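Local coordinates for flavin-containing monooxygenase (Allium sativum, PDB 6WPU), which is a flavin-dependent S-monooxygenase of garlic that binds FAD and probably oxygenates the sulfur of S-allyl-L-cysteine, at residues T22-I27 against E171-V176; L85-R90 against Y207-P212. All coordinates share one frame; numbering follows the deposited sequence.

Contact 1 of 2, residues T22-I27 against E171-V176; sequences TRHVAI and EGFDAV
The H24 ring turns its edge to E171. Its NE2 donates to E171 OE1 at 2.6 Å, with the oxygen close to the imidazole plane. The carboxylate is met on its anti side, 34° out of its own plane. H24 CG stands anti to the backbone N (chi1 -174°), which carries the ring along F173. The two rings are nearly parallel but slid so far that they barely overlap. F173 keeps one face for A26, whose CB sits over the ring centre at 3.5 Å from the centroid, a CH-pi contact. D174 turns back toward residues 22-27. Its OD2 takes the H24 backbone N-H at 2.9 Å through the anti lone pair, almost straight at 173°. Its OD1 forms a salt bridge with K156. H24 O receives D174 N at 2.8 Å and, weakly, A175 N. Beyond this, V25 and A26 pair in parallel with A175 and V176, and A26 N binds A175 O at 2.9 Å. Strands 24-28 and 175-178 are thus neighbours in the parallel sheet, consistent with a Rossmann-type FAD-binding fold. E171 and F173 belong to antiparallel strand 168-173. With H24 replaced by alanine, E171 OE1 is likely to lose its imidazole donor and T47 its ring partner. T47 holds H24 ND1 and T49 shares E171 OE1, so both ends of the His-carboxylate pair are fixed. The nearby carboxylate would probably favour a protonated imidazole.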
# COMPACT_ATOMS: atom_id res chain seq x y z
N THR A 22 28.73 3.76 -10.65
CA THR A 22 27.52 4.49 -10.98
C THR A 22 26.75 3.71 -12.05
O THR A 22 27.34 3.25 -13.03
CB THR A 22 27.84 5.93 -11.43
OG1 THR A 22 26.63 6.61 -11.81
CG2 THR A 22 28.80 5.94 -12.59
N ARG A 23 25.46 3.51 -11.81
CA ARG A 23 24.57 2.81 -12.73
C ARG A 23 23.49 3.77 -13.19
O ARG A 23 23.19 4.77 -12.53
CB ARG A 23 23.91 1.58 -12.07
CG ARG A 23 24.89 0.48 -11.70
CD ARG A 23 25.74 0.09 -12.88
NE ARG A 23 26.57 -1.07 -12.59
CZ ARG A 23 27.66 -1.40 -13.27
NH1 ARG A 23 28.08 -0.65 -14.28
NH2 ARG A 23 28.35 -2.49 -12.93
N HIS A 24 22.91 3.46 -14.35
CA HIS A 24 21.76 4.19 -14.88
C HIS A 24 20.51 3.33 -14.67
O HIS A 24 20.43 2.20 -15.19
CB HIS A 24 21.98 4.53 -16.35
CG HIS A 24 20.90 5.39 -16.93
ND1 HIS A 24 20.58 6.62 -16.41
CD2 HIS A 24 20.05 5.18 -17.97
CE1 HIS A 24 19.58 7.15 -17.10
NE2 HIS A 24 19.25 6.29 -18.06
N VAL A 25 19.55 3.85 -13.91
CA VAL A 25 18.48 3.05 -13.32
C VAL A 25 17.11 3.63 -13.66
O VAL A 25 16.89 4.85 -13.51
CB VAL A 25 18.63 2.96 -11.79
CG1 VAL A 25 17.59 1.97 -11.20
CG2 VAL A 25 20.07 2.55 -11.44
N ALA A 26 16.18 2.78 -14.06
CA ALA A 26 14.81 3.21 -14.27
C ALA A 26 14.01 3.05 -12.98
O ALA A 26 14.17 2.06 -12.26
CB ALA A 26 14.14 2.43 -15.39
N ILE A 27 13.16 4.04 -12.70
CA ILE A 27 12.21 3.98 -11.61
C ILE A 27 10.81 4.01 -12.21
O ILE A 27 10.46 4.96 -12.93
CB ILE A 27 12.41 5.12 -10.61
CG1 ILE A 27 13.80 5.01 -9.99
CG2 ILE A 27 11.32 5.09 -9.52
CD1 ILE A 27 14.25 6.27 -9.43
N GLU A 171 14.08 3.31 -23.59
CA GLU A 171 15.39 3.68 -23.08
C GLU A 171 16.03 2.45 -22.46
O GLU A 171 15.34 1.60 -21.89
CB GLU A 171 15.29 4.83 -22.07
CG GLU A 171 16.64 5.26 -21.47
CD GLU A 171 16.55 6.53 -20.61
OE1 GLU A 171 17.59 6.92 -20.01
OE2 GLU A 171 15.47 7.15 -20.54
N GLY A 172 17.35 2.35 -22.59
CA GLY A 172 18.10 1.25 -22.01
C GLY A 172 18.63 1.61 -20.63
O GLY A 172 18.92 2.76 -20.34
N PHE A 173 18.74 0.59 -19.77
CA PHE A 173 19.11 0.79 -18.37
C PHE A 173 20.00 -0.33 -17.88
O PHE A 173 19.93 -1.47 -18.37
CB PHE A 173 17.86 0.88 -17.46
CG PHE A 173 17.03 2.09 -17.72
CD1 PHE A 173 15.97 2.03 -18.63
CD2 PHE A 173 17.32 3.30 -17.09
CE1 PHE A 173 15.20 3.16 -18.90
CE2 PHE A 173 16.57 4.44 -17.35
CZ PHE A 173 15.49 4.36 -18.25
N ASP A 174 20.84 -0.00 -16.90
CA ASP A 174 21.55 -1.04 -16.16
C ASP A 174 20.64 -1.78 -15.19
O ASP A 174 20.87 -2.96 -14.89
CB ASP A 174 22.70 -0.43 -15.38
CG ASP A 174 23.75 0.22 -16.28
OD1 ASP A 174 24.19 -0.44 -17.25
OD2 ASP A 174 24.11 1.38 -16.01
N ALA A 175 19.64 -1.09 -14.65
CA ALA A 175 18.82 -1.66 -13.59
C ALA A 175 17.45 -0.99 -13.62
O ALA A 175 17.30 0.14 -14.08
CB ALA A 175 19.48 -1.48 -12.21
N VAL A 176 16.46 -1.72 -13.12
CA VAL A 176 15.08 -1.24 -13.06
C VAL A 176 14.57 -1.46 -11.65
O VAL A 176 14.67 -2.57 -11.12
CB VAL A 176 14.19 -1.98 -14.07
CG1 VAL A 176 12.70 -1.60 -13.87
CG2 VAL A 176 14.63 -1.69 -15.49

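Contact 2 of 2, residues L85-R90 against Y207-P212; sequences LYKSLR and YRIPEP. With SO4 (sulfate ion), chain D.
The rings of Y86 and Y207 meet obliquely, with planes 54° apart and centroids 5.7 Å apart. Y207 presents CD2 to Y86 CB at 3.5 Å. One face of the Y86 ring carries L89 CB, set toward the rim. S88 OG lies at its edge, in plane. The Y207 ring has the backbone N of I209 over one face, also toward the rim. Y86 CG sits between the backbone N and the carbonyl carbon (chi1 48°), a crowded position that turns the ring back over the Y86-L89 type I turn. The R208 guanidinium has L85 O over one face, and R208 CD comes within 3.3 Å of that oxygen. R208 NH1 donates to Y207 O at 2.9 Å. This oxygen lies in the guanidinium plane, but the donor stands well above the carbonyl plane. T64 O and D66 O take NE and NH2.

The backbone link across the contact is K87 N to R208 O, 2.8 Å and nearly straight at 178°. A water donates to R208 O and accepts from S88 N, so this carbonyl receives two hydrogens. K87 CB also packs on I209 CG2 at 3.8 Å. D233, on helix 225-234, binds both Y207 OH and S88 OG. At the far end R90 NH1 binds a sulfate oxygen, O4, at 2.9 Å. The sulfate probably comes from the crystallisation liquor, and R232 also holds it. L89 belongs to the FAD pocket. The chemistry therefore joins a cofactor-lining turn to the 207-212 loop through a carbonyl oxygen that accepts two hydrogen bonds and a guanidinium held by backbone oxygens.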
# COMPACT_ATOMS: atom_id res chain seq x y z
N LEU A 85 -8.36 6.31 -2.41
CA LEU A 85 -8.73 7.11 -1.25
C LEU A 85 -10.17 7.58 -1.35
O LEU A 85 -10.63 7.96 -2.43
CB LEU A 85 -7.84 8.34 -1.12
CG LEU A 85 -6.34 8.22 -0.91
CD1 LEU A 85 -5.72 9.63 -0.92
CD2 LEU A 85 -6.04 7.50 0.38
N TYR A 86 -10.88 7.59 -0.22
CA TYR A 86 -12.17 8.26 -0.16
C TYR A 86 -11.99 9.65 0.45
O TYR A 86 -10.95 9.95 1.04
CB TYR A 86 -13.20 7.43 0.62
CG TYR A 86 -12.71 6.91 1.95
CD1 TYR A 86 -12.01 5.69 2.03
CD2 TYR A 86 -12.94 7.61 3.13
CE1 TYR A 86 -11.54 5.22 3.24
CE2 TYR A 86 -12.48 7.13 4.36
CZ TYR A 86 -11.78 5.94 4.40
OH TYR A 86 -11.33 5.46 5.59
N LYS A 87 -13.00 10.50 0.27
CA LYS A 87 -12.77 11.93 0.48
C LYS A 87 -12.43 12.26 1.93
O LYS A 87 -11.59 13.13 2.19
CB LYS A 87 -13.98 12.73 0.01
CG LYS A 87 -13.81 14.25 0.17
CD LYS A 87 -14.98 14.99 -0.49
CE LYS A 87 -14.98 16.48 -0.21
NZ LYS A 87 -15.62 16.79 1.11
N SER A 88 -13.06 11.60 2.89
CA SER A 88 -12.84 11.94 4.29
C SER A 88 -11.64 11.22 4.91
O SER A 88 -11.38 11.41 6.10
CB SER A 88 -14.08 11.64 5.13
OG SER A 88 -14.34 10.25 5.10
N LEU A 89 -10.90 10.42 4.14
CA LEU A 89 -9.87 9.57 4.72
C LEU A 89 -8.86 10.39 5.52
O LEU A 89 -8.39 11.43 5.06
CB LEU A 89 -9.16 8.76 3.64
CG LEU A 89 -8.09 7.79 4.16
CD1 LEU A 89 -8.11 6.46 3.41
CD2 LEU A 89 -6.65 8.44 4.13
N ARG A 90 -8.57 9.92 6.73
CA ARG A 90 -7.47 10.35 7.56
C ARG A 90 -6.48 9.19 7.74
O ARG A 90 -6.83 8.02 7.53
CB ARG A 90 -7.96 10.82 8.94
CG ARG A 90 -8.89 12.02 8.91
CD ARG A 90 -9.59 12.21 10.24
NE ARG A 90 -8.66 12.61 11.29
CZ ARG A 90 -9.00 12.78 12.56
NH1 ARG A 90 -10.26 12.58 12.95
NH2 ARG A 90 -8.07 13.15 13.45
N TYR A 207 -15.04 3.58 -3.75
CA TYR A 207 -15.77 4.32 -2.73
C TYR A 207 -15.15 5.69 -2.54
O TYR A 207 -13.93 5.81 -2.37
CB TYR A 207 -15.81 3.57 -1.39
CG TYR A 207 -16.50 4.44 -0.36
CD1 TYR A 207 -17.89 4.67 -0.44
CD2 TYR A 207 -15.78 5.10 0.62
CE1 TYR A 207 -18.53 5.51 0.47
CE2 TYR A 207 -16.41 5.95 1.54
CZ TYR A 207 -17.79 6.15 1.44
OH TYR A 207 -18.43 6.98 2.32
N ARG A 208 -15.98 6.73 -2.56
CA ARG A 208 -15.47 8.09 -2.40
C ARG A 208 -16.18 8.87 -1.30
O ARG A 208 -15.52 9.49 -0.46
CB ARG A 208 -15.59 8.87 -3.71
CG ARG A 208 -14.69 8.32 -4.83
CD ARG A 208 -13.21 8.37 -4.45
NE ARG A 208 -12.42 7.88 -5.57
CZ ARG A 208 -11.98 6.63 -5.68
NH1 ARG A 208 -12.22 5.74 -4.71
NH2 ARG A 208 -11.29 6.28 -6.76
N ILE A 209 -17.52 8.86 -1.31
CA ILE A 209 -18.30 9.75 -0.45
C ILE A 209 -19.56 9.02 0.01
O ILE A 209 -20.03 8.10 -0.66
CB ILE A 209 -18.66 11.07 -1.16
CG1 ILE A 209 -19.42 10.81 -2.47
CG2 ILE A 209 -17.39 11.91 -1.39
CD1 ILE A 209 -20.22 12.03 -2.99
N PRO A 210 -20.12 9.41 1.16
CA PRO A 210 -21.26 8.66 1.70
C PRO A 210 -22.63 9.14 1.24
O PRO A 210 -23.61 8.40 1.38
CB PRO A 210 -21.11 8.85 3.22
CG PRO A 210 -20.45 10.20 3.34
CD PRO A 210 -19.56 10.37 2.12
N GLU A 211 -22.75 10.36 0.71
CA GLU A 211 -24.07 10.90 0.37
C GLU A 211 -24.93 9.99 -0.52
O GLU A 211 -26.13 9.87 -0.25
CB GLU A 211 -23.91 12.29 -0.29
CG GLU A 211 -23.57 13.42 0.67
CD GLU A 211 -22.06 13.50 1.01
OE1 GLU A 211 -21.30 12.60 0.62
OE2 GLU A 211 -21.65 14.48 1.67
N PRO A 212 -24.41 9.35 -1.58
CA PRO A 212 -25.29 8.50 -2.40
C PRO A 212 -25.82 7.27 -1.67
O PRO A 212 -26.69 6.58 -2.22
CB PRO A 212 -24.40 8.11 -3.59
CG PRO A 212 -23.03 8.35 -3.16
CD PRO A 212 -23.09 9.51 -2.21
S SO4 D . -12.72 9.73 12.50
O1 SO4 D . -14.18 9.74 12.63
O2 SO4 D . -12.13 9.65 13.84
O3 SO4 D . -12.29 8.55 11.75
O4 SO4 D . -12.27 10.92 11.78
O HOH W 1 -15.60 10.28 2.18

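From the N terminus, residues 22-27 enter strand 24-28 first. The chain then passes through helix 32-43 and strand 47-52 to the loop at 85-90, the first half of contact 2. It goes on through helix 120-133 and the three-stranded antiparallel sheet to 171-176, where contact 1 closes. Contact 2 closes later, at 207-212, in the loop before strand 217-221. The two loops therefore cross rather than nest. Contact 1 joins the central strand 24-28 to its neighbour 175-178 and, through the end of strand 168-173, ties the antiparallel sheet to the parallel one. Contact 2 ties an FAD-lining loop to the loop between strands 200-203 and 217-221 of the mixed sheet. Their centres are about 39 Å apart.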